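Local structure of putative nitrite reductase NADPH (Small subunit) oxidoreductase protein (Vibrio parahaemolyticus RIMD 2210633, 3C0D) at residues A[33-38]-A[65-70]. The protein probably serves as the small subunit of an NAD(P)H-dependent nitrite reductase and has a Rieske-like fold. Residues are numbered along the deposited sequence; the frame is centred on the assembly and turned at random.
Sequences FYIPDS and GEMCVA
The side chains of F33 and V69 cross at about a right angle where two β-sheets of the Rieske-like fold pack against each other: strand 28-35 belongs to the larger antiparallel sheet, strand 67-70 is the middle strand of the smaller three-stranded one. The two strands share no backbone bonds and stand well apart, with F33 CA and V69 CA 9.2 Å from each other, so the space between them is bridged by side chains alone. F33 CG lies anti to the carbonyl carbon (chi1 -78°), and the phenyl group reaches across with its far end, meeting the valine obliquely. F33 and V69 are both buried; L80 touches each of them, and V43 of strand 39-47 also packs on F33.

Two residues along each strand, I35 and M67, a selenomethionine, form a second and looser apolar pair. Both start out toward the opposite strand; I35 presents its CG2 branch to SE of M67 at 4.4 Å, where M67 is partly exposed while I35 is buried. In the tighter pair, V69 CG2, anti to the backbone N, is the methyl that makes the approach, coming within 3.7 Å of F33 CZ.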
ATOM      1  N   PHE A  33       1.772   0.811   3.946  1.00 30.69           N
ATOM      2  CA  PHE A  33       1.739   2.199   4.375  1.00 33.06           C
ATOM      3  C   PHE A  33       0.913   2.305   5.646  1.00 34.01           C
ATOM      4  O   PHE A  33      -0.314   2.161   5.616  1.00 35.10           O
ATOM      5  CB  PHE A  33       1.114   3.077   3.292  1.00 31.42           C
ATOM      6  CG  PHE A  33       2.033   3.389   2.150  1.00 31.91           C
ATOM      7  CD1 PHE A  33       3.035   4.353   2.289  1.00 33.46           C
ATOM      8  CD2 PHE A  33       1.849   2.781   0.903  1.00 33.94           C
ATOM      9  CE1 PHE A  33       3.850   4.720   1.191  1.00 32.12           C
ATOM     10  CE2 PHE A  33       2.655   3.134  -0.210  1.00 32.22           C
ATOM     11  CZ  PHE A  33       3.651   4.107  -0.057  1.00 32.87           C
ATOM     12  N   TYR A  34       1.586   2.565   6.761  1.00 34.13           N
ATOM     13  CA  TYR A  34       0.907   2.694   8.045  1.00 35.16           C
ATOM     14  C   TYR A  34       0.416   4.123   8.285  1.00 34.78           C
ATOM     15  O   TYR A  34       1.218   5.045   8.390  1.00 35.40           O
ATOM     16  CB  TYR A  34       1.858   2.259   9.168  1.00 35.18           C
ATOM     17  CG  TYR A  34       1.410   2.628  10.560  1.00 34.46           C
ATOM     18  CD1 TYR A  34       0.103   2.384  10.982  1.00 33.78           C
ATOM     19  CD2 TYR A  34       2.306   3.176  11.475  1.00 35.42           C
ATOM     20  CE1 TYR A  34      -0.305   2.677  12.295  1.00 35.88           C
ATOM     21  CE2 TYR A  34       1.911   3.465  12.795  1.00 36.49           C
ATOM     22  CZ  TYR A  34       0.604   3.207  13.198  1.00 35.79           C
ATOM     23  OH  TYR A  34       0.218   3.427  14.505  1.00 36.51           O
ATOM     24  N   ILE A  35      -0.901   4.297   8.357  1.00 34.76           N
ATOM     25  CA  ILE A  35      -1.494   5.611   8.609  1.00 38.11           C
ATOM     26  C   ILE A  35      -2.079   5.573  10.017  1.00 41.16           C
ATOM     27  O   ILE A  35      -3.106   4.933  10.238  1.00 40.26           O
ATOM     28  CB  ILE A  35      -2.658   5.927   7.633  1.00 37.34           C
ATOM     29  CG1 ILE A  35      -2.244   5.629   6.190  1.00 35.47           C
ATOM     30  CG2 ILE A  35      -3.044   7.378   7.751  1.00 34.62           C
ATOM     31  CD1 ILE A  35      -1.057   6.461   5.710  1.00 35.06           C
ATOM     32  N   PRO A  36      -1.442   6.265  10.986  1.00 44.57           N
ATOM     33  CA  PRO A  36      -1.910   6.296  12.382  1.00 45.72           C
ATOM     34  C   PRO A  36      -3.432   6.333  12.581  1.00 47.30           C
ATOM     35  O   PRO A  36      -3.997   5.464  13.255  1.00 47.27           O
ATOM     36  CB  PRO A  36      -1.229   7.535  12.946  1.00 44.26           C
ATOM     37  CG  PRO A  36       0.077   7.540  12.219  1.00 44.54           C
ATOM     38  CD  PRO A  36      -0.324   7.211  10.793  1.00 43.45           C
ATOM     39  N   ASP A  37      -4.098   7.312  11.983  1.00 48.81           N
ATOM     40  CA  ASP A  37      -5.547   7.426  12.144  1.00 53.37           C
ATOM     41  C   ASP A  37      -6.361   6.320  11.436  1.00 52.95           C
ATOM     42  O   ASP A  37      -7.455   5.968  11.884  1.00 51.89           O
ATOM     43  CB  ASP A  37      -6.034   8.802  11.646  1.00 57.08           C
ATOM     44  CG  ASP A  37      -4.936   9.871  11.663  1.00 61.13           C
ATOM     45  OD1 ASP A  37      -3.962   9.748  10.871  1.00 65.14           O
ATOM     46  OD2 ASP A  37      -5.046  10.830  12.463  1.00 60.23           O
ATOM     47  N   SER A  38      -5.810   5.767  10.353  1.00 51.90           N
ATOM     48  CA  SER A  38      -6.491   4.759   9.535  1.00 50.76           C
ATOM     49  C   SER A  38      -6.128   3.281   9.676  1.00 50.25           C
ATOM     50  O   SER A  38      -6.976   2.417   9.498  1.00 50.31           O
ATOM     51  CB  SER A  38      -6.336   5.122   8.056  1.00 50.95           C
ATOM     52  OG  SER A  38      -6.915   6.373   7.759  1.00 51.64           O
ATOM     53  N   GLY A  65      -9.227  14.955   1.097  1.00 71.42           N
ATOM     54  CA  GLY A  65      -9.481  14.004   2.168  1.00 73.33           C
ATOM     55  C   GLY A  65      -8.695  12.707   2.049  1.00 73.61           C
ATOM     56  O   GLY A  65      -7.495  12.666   2.344  1.00 73.77           O
ATOM     57  N   GLU A  66      -9.383  11.644   1.631  1.00 73.20           N
ATOM     58  CA  GLU A  66      -8.766  10.325   1.461  1.00 72.06           C
ATOM     59  C   GLU A  66      -7.364  10.461   0.858  1.00 69.52           C
ATOM     60  O   GLU A  66      -7.206  11.003  -0.235  1.00 68.79           O
ATOM     61  CB  GLU A  66      -9.664   9.449   0.574  1.00 71.92           C
ATOM     62  CG  GLU A  66     -10.162  10.127  -0.699  1.00 70.99           C
ATOM     63  CD  GLU A  66      -9.212   9.954  -1.868  1.00 71.19           C
ATOM     64  OE1 GLU A  66      -9.010   8.797  -2.305  1.00 68.05           O
ATOM     65  OE2 GLU A  66      -8.677  10.976  -2.355  1.00 71.84           O
HETATM   66  N   MSE A  67      -6.348   9.970   1.564  1.00 67.02           N
HETATM   67  CA  MSE A  67      -5.003  10.122   1.050  1.00 65.60           C
HETATM   68  C   MSE A  67      -4.436   9.073   0.135  1.00 61.13           C
HETATM   69  O   MSE A  67      -4.778   7.899   0.196  1.00 57.51           O
HETATM   70  CB  MSE A  67      -4.014  10.401   2.172  1.00 70.74           C
HETATM   71  CG  MSE A  67      -4.006   9.461   3.322  1.00 76.49           C
HETATM   72 SE   MSE A  67      -3.003  10.430   4.649  1.00 86.91          SE
HETATM   73  CE  MSE A  67      -4.484  11.057   5.736  1.00 82.78           C
ATOM     74  N   CYS A  68      -3.531   9.556  -0.708  1.00 57.63           N
ATOM     75  CA  CYS A  68      -2.877   8.760  -1.719  1.00 55.49           C
ATOM     76  C   CYS A  68      -1.358   8.906  -1.672  1.00 51.86           C
ATOM     77  O   CYS A  68      -0.813   9.742  -0.934  1.00 50.49           O
ATOM     78  CB  CYS A  68      -3.383   9.210  -3.090  1.00 57.62           C
ATOM     79  SG  CYS A  68      -4.983  10.068  -3.007  1.00 64.59           S
ATOM     80  N   VAL A  69      -0.686   8.081  -2.472  1.00 47.26           N
ATOM     81  CA  VAL A  69       0.767   8.112  -2.573  1.00 41.99           C
ATOM     82  C   VAL A  69       1.188   8.528  -3.990  1.00 39.72           C
ATOM     83  O   VAL A  69       0.717   7.977  -4.989  1.00 37.86           O
ATOM     84  CB  VAL A  69       1.379   6.738  -2.235  1.00 39.35           C
ATOM     85  CG1 VAL A  69       0.723   5.660  -3.059  1.00 36.77           C
ATOM     86  CG2 VAL A  69       2.870   6.770  -2.497  1.00 35.30           C
ATOM     87  N   ALA A  70       2.071   9.517  -4.057  1.00 38.05           N
ATOM     88  CA  ALA A  70       2.584  10.019  -5.326  1.00 39.27           C
ATOM     89  C   ALA A  70       3.787   9.188  -5.812  1.00 39.16           C
ATOM     90  O   ALA A  70       4.783   9.030  -5.091  1.00 38.87           O
ATOM     91  CB  ALA A  70       2.994  11.489  -5.172  1.00 37.58           C
TER